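Local coordinates for A-type flavoprotein (Giardia intestinalis, PDB 2Q9U) that scavenges oxygen in the parasite, as a flavodiiron protein that carries FMN in a flavodoxin-like domain and a mu-oxo-diiron centre in a beta-lactamase-like domain, at the interface of chains A and B. Sequence-based numbering; all coordinates share one arbitrary frame. Chains: chain A/B, A-type flavoprotein.

The interface of chains A and B. Residues chain A 318-319, 322-324; chain B 298, 331-332.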
ATOM      1  N   LEU A 318      21.488   8.116  -7.939  1.00 13.28           N
ATOM      2  CA  LEU A 318      20.595   7.566  -8.943  1.00 13.37           C
ATOM      3  C   LEU A 318      20.454   8.614 -10.037  1.00 13.05           C
ATOM      4  O   LEU A 318      19.954   9.721  -9.769  1.00 11.68           O
ATOM      5  CB  LEU A 318      19.229   7.251  -8.318  1.00 13.10           C
ATOM      6  CG  LEU A 318      18.131   6.676  -9.244  1.00 14.46           C
ATOM      7  CD1 LEU A 318      18.567   5.359  -9.926  1.00 16.00           C
ATOM      8  CD2 LEU A 318      16.818   6.469  -8.451  1.00 13.61           C
ATOM      9  N   ASN A 319      20.927   8.277 -11.241  1.00 13.20           N
ATOM     10  CA  ASN A 319      20.822   9.152 -12.418  1.00 13.01           C
ATOM     11  C   ASN A 319      21.322  10.549 -12.106  1.00 13.57           C
ATOM     12  O   ASN A 319      20.607  11.533 -12.329  1.00 13.33           O
ATOM     13  CB  ASN A 319      19.376   9.201 -12.941  1.00 14.08           C
ATOM     14  CG  ASN A 319      18.810   7.805 -13.227  1.00 13.82           C
ATOM     15  OD1 ASN A 319      19.525   6.934 -13.706  1.00 15.05           O
ATOM     16  ND2 ASN A 319      17.541   7.596 -12.907  1.00 11.63           N
ATOM     17  N   MET A 322      20.259  12.519  -6.073  1.00 14.11           N
ATOM     18  CA  MET A 322      19.792  11.679  -4.959  1.00 14.00           C
ATOM     19  C   MET A 322      18.511  10.952  -5.368  1.00 12.38           C
ATOM     20  O   MET A 322      17.856  11.334  -6.331  1.00 11.79           O
ATOM     21  CB  MET A 322      19.518  12.527  -3.703  1.00 13.89           C
ATOM     22  CG  MET A 322      18.322  13.482  -3.896  1.00 15.54           C
ATOM     23  SD  MET A 322      17.985  14.515  -2.457  1.00 15.78           S
ATOM     24  CE  MET A 322      19.219  15.839  -2.663  1.00 15.47           C
ATOM     25  N   MET A 323      18.157   9.907  -4.635  1.00 12.28           N
ATOM     26  CA  MET A 323      16.905   9.187  -4.926  1.00 12.17           C
ATOM     27  C   MET A 323      15.708  10.133  -4.715  1.00 12.10           C
ATOM     28  O   MET A 323      15.743  10.968  -3.791  1.00 11.85           O
ATOM     29  CB  MET A 323      16.800   7.928  -4.071  1.00 11.49           C
ATOM     30  CG  MET A 323      17.841   6.845  -4.491  1.00 11.92           C
ATOM     31  SD  MET A 323      17.692   5.308  -3.548  1.00 15.43           S
ATOM     32  CE  MET A 323      16.166   4.660  -4.250  1.00 16.45           C
ATOM     33  N   PRO A 324      14.656  10.034  -5.593  1.00 11.47           N
ATOM     34  CA  PRO A 324      13.476  10.900  -5.509  1.00 11.13           C
ATOM     35  C   PRO A 324      12.847  10.904  -4.112  1.00 10.36           C
ATOM     36  O   PRO A 324      12.392  11.959  -3.659  1.00 10.12           O
ATOM     37  CB  PRO A 324      12.510  10.272  -6.538  1.00 11.28           C
ATOM     38  CG  PRO A 324      13.457   9.658  -7.588  1.00 11.50           C
ATOM     39  CD  PRO A 324      14.557   9.080  -6.726  1.00 11.46           C
TER
ATOM     40  N   ILE B 298       6.314   7.259  -9.456  1.00 10.10           N
ATOM     41  CA  ILE B 298       7.311   7.901 -10.313  1.00 10.33           C
ATOM     42  C   ILE B 298       7.595   7.028 -11.553  1.00  9.07           C
ATOM     43  O   ILE B 298       7.998   7.536 -12.592  1.00  8.06           O
ATOM     44  CB  ILE B 298       8.634   8.214  -9.516  1.00 10.20           C
ATOM     45  CG1 ILE B 298       9.194   6.925  -8.857  1.00 10.59           C
ATOM     46  CG2 ILE B 298       8.399   9.380  -8.499  1.00 10.80           C
ATOM     47  CD1 ILE B 298      10.629   7.047  -8.334  1.00 12.84           C
ATOM     48  N   ASN B 331      12.476  15.500  -9.552  1.00 12.10           N
ATOM     49  CA  ASN B 331      13.814  14.897  -9.384  1.00 12.75           C
ATOM     50  C   ASN B 331      14.010  13.721 -10.355  1.00 12.11           C
ATOM     51  O   ASN B 331      15.028  13.626 -11.072  1.00 11.41           O
ATOM     52  CB  ASN B 331      14.014  14.437  -7.923  1.00 12.55           C
ATOM     53  CG  ASN B 331      15.224  13.478  -7.746  1.00 14.17           C
ATOM     54  OD1 ASN B 331      15.205  12.344  -8.230  1.00 15.58           O
ATOM     55  ND2 ASN B 331      16.238  13.920  -7.015  1.00 14.17           N
ATOM     56  N   TYR B 332      13.018  12.833 -10.381  1.00 11.56           N
ATOM     57  CA  TYR B 332      13.127  11.601 -11.145  1.00 10.95           C
ATOM     58  C   TYR B 332      13.189  11.928 -12.636  1.00 11.76           C
ATOM     59  O   TYR B 332      14.073  11.427 -13.357  1.00 11.54           O
ATOM     60  CB  TYR B 332      11.925  10.689 -10.865  1.00 10.39           C
ATOM     61  CG  TYR B 332      12.152   9.270 -11.302  1.00  9.83           C
ATOM     62  CD1 TYR B 332      13.318   8.574 -10.933  1.00  9.41           C
ATOM     63  CD2 TYR B 332      11.222   8.612 -12.075  1.00  8.77           C
ATOM     64  CE1 TYR B 332      13.505   7.227 -11.340  1.00 11.00           C
ATOM     65  CE2 TYR B 332      11.390   7.280 -12.453  1.00 11.06           C
ATOM     66  CZ  TYR B 332      12.533   6.592 -12.080  1.00 11.03           C
ATOM     67  OH  TYR B 332      12.707   5.255 -12.475  1.00 11.27           O
TER
HETATM   68  O   HOH W   1      16.226  10.153 -12.192  1.00 16.45           O
HETATM   69  O   HOH W   2      16.745  10.327  -9.312  1.00 18.60           O
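B:Asn331 and B:Tyr332, neighbours on one helix, both hold CG roughly opposite the backbone N (chi1 165° and -164°), and this sends amide and ring towards A:Pro324 and the loop in front of it. The side chain of B:Asn331 crosses those of A:Met322 and A:Pro324 at about a right angle. Its ND2 donates to the backbone O of A:Met322 at 3.1 Å, with 150° at the hydrogen; the donor stands above the carbonyl plane and the bond leans slightly out of the amide plane. The other branch, OD1, lies 3.3 Å from CG of A:Pro324, a van der Waals approach, and also meets water 2 at 2.8 Å.

CG of A:Pro324 lies between this OD1 and the CD1 methyl of B:Ile298, 3.9 Å away, with the tyrosine ring flanking it. It comes within 3.5 Å of CD1, a ring carbon of B:Tyr332. Isoleucine methyl and proline CG stand on the same side of the ring plane, the methyl over its centre and the proline beyond the rim near CD1.

Beside this apolar contact, two linked waters join the chains. Water 1 bridges ND2 of A:Asn319, 3.0 Å away, to the backbone O of B:Tyr332, and water 2 continues to the backbone O of A:Leu318. Because A:Asn319 belongs to the FMN site, the water network connects a flavin-binding loop with the partner chain.

In the fold, the A chain loop leads into helix 324-336 of the flavodoxin-like domain, whose first residue, A:Pro324, packs against the same helix of chain B and the start of helix 298-306; the two-fold repeats the arrangement with the chains exchanged.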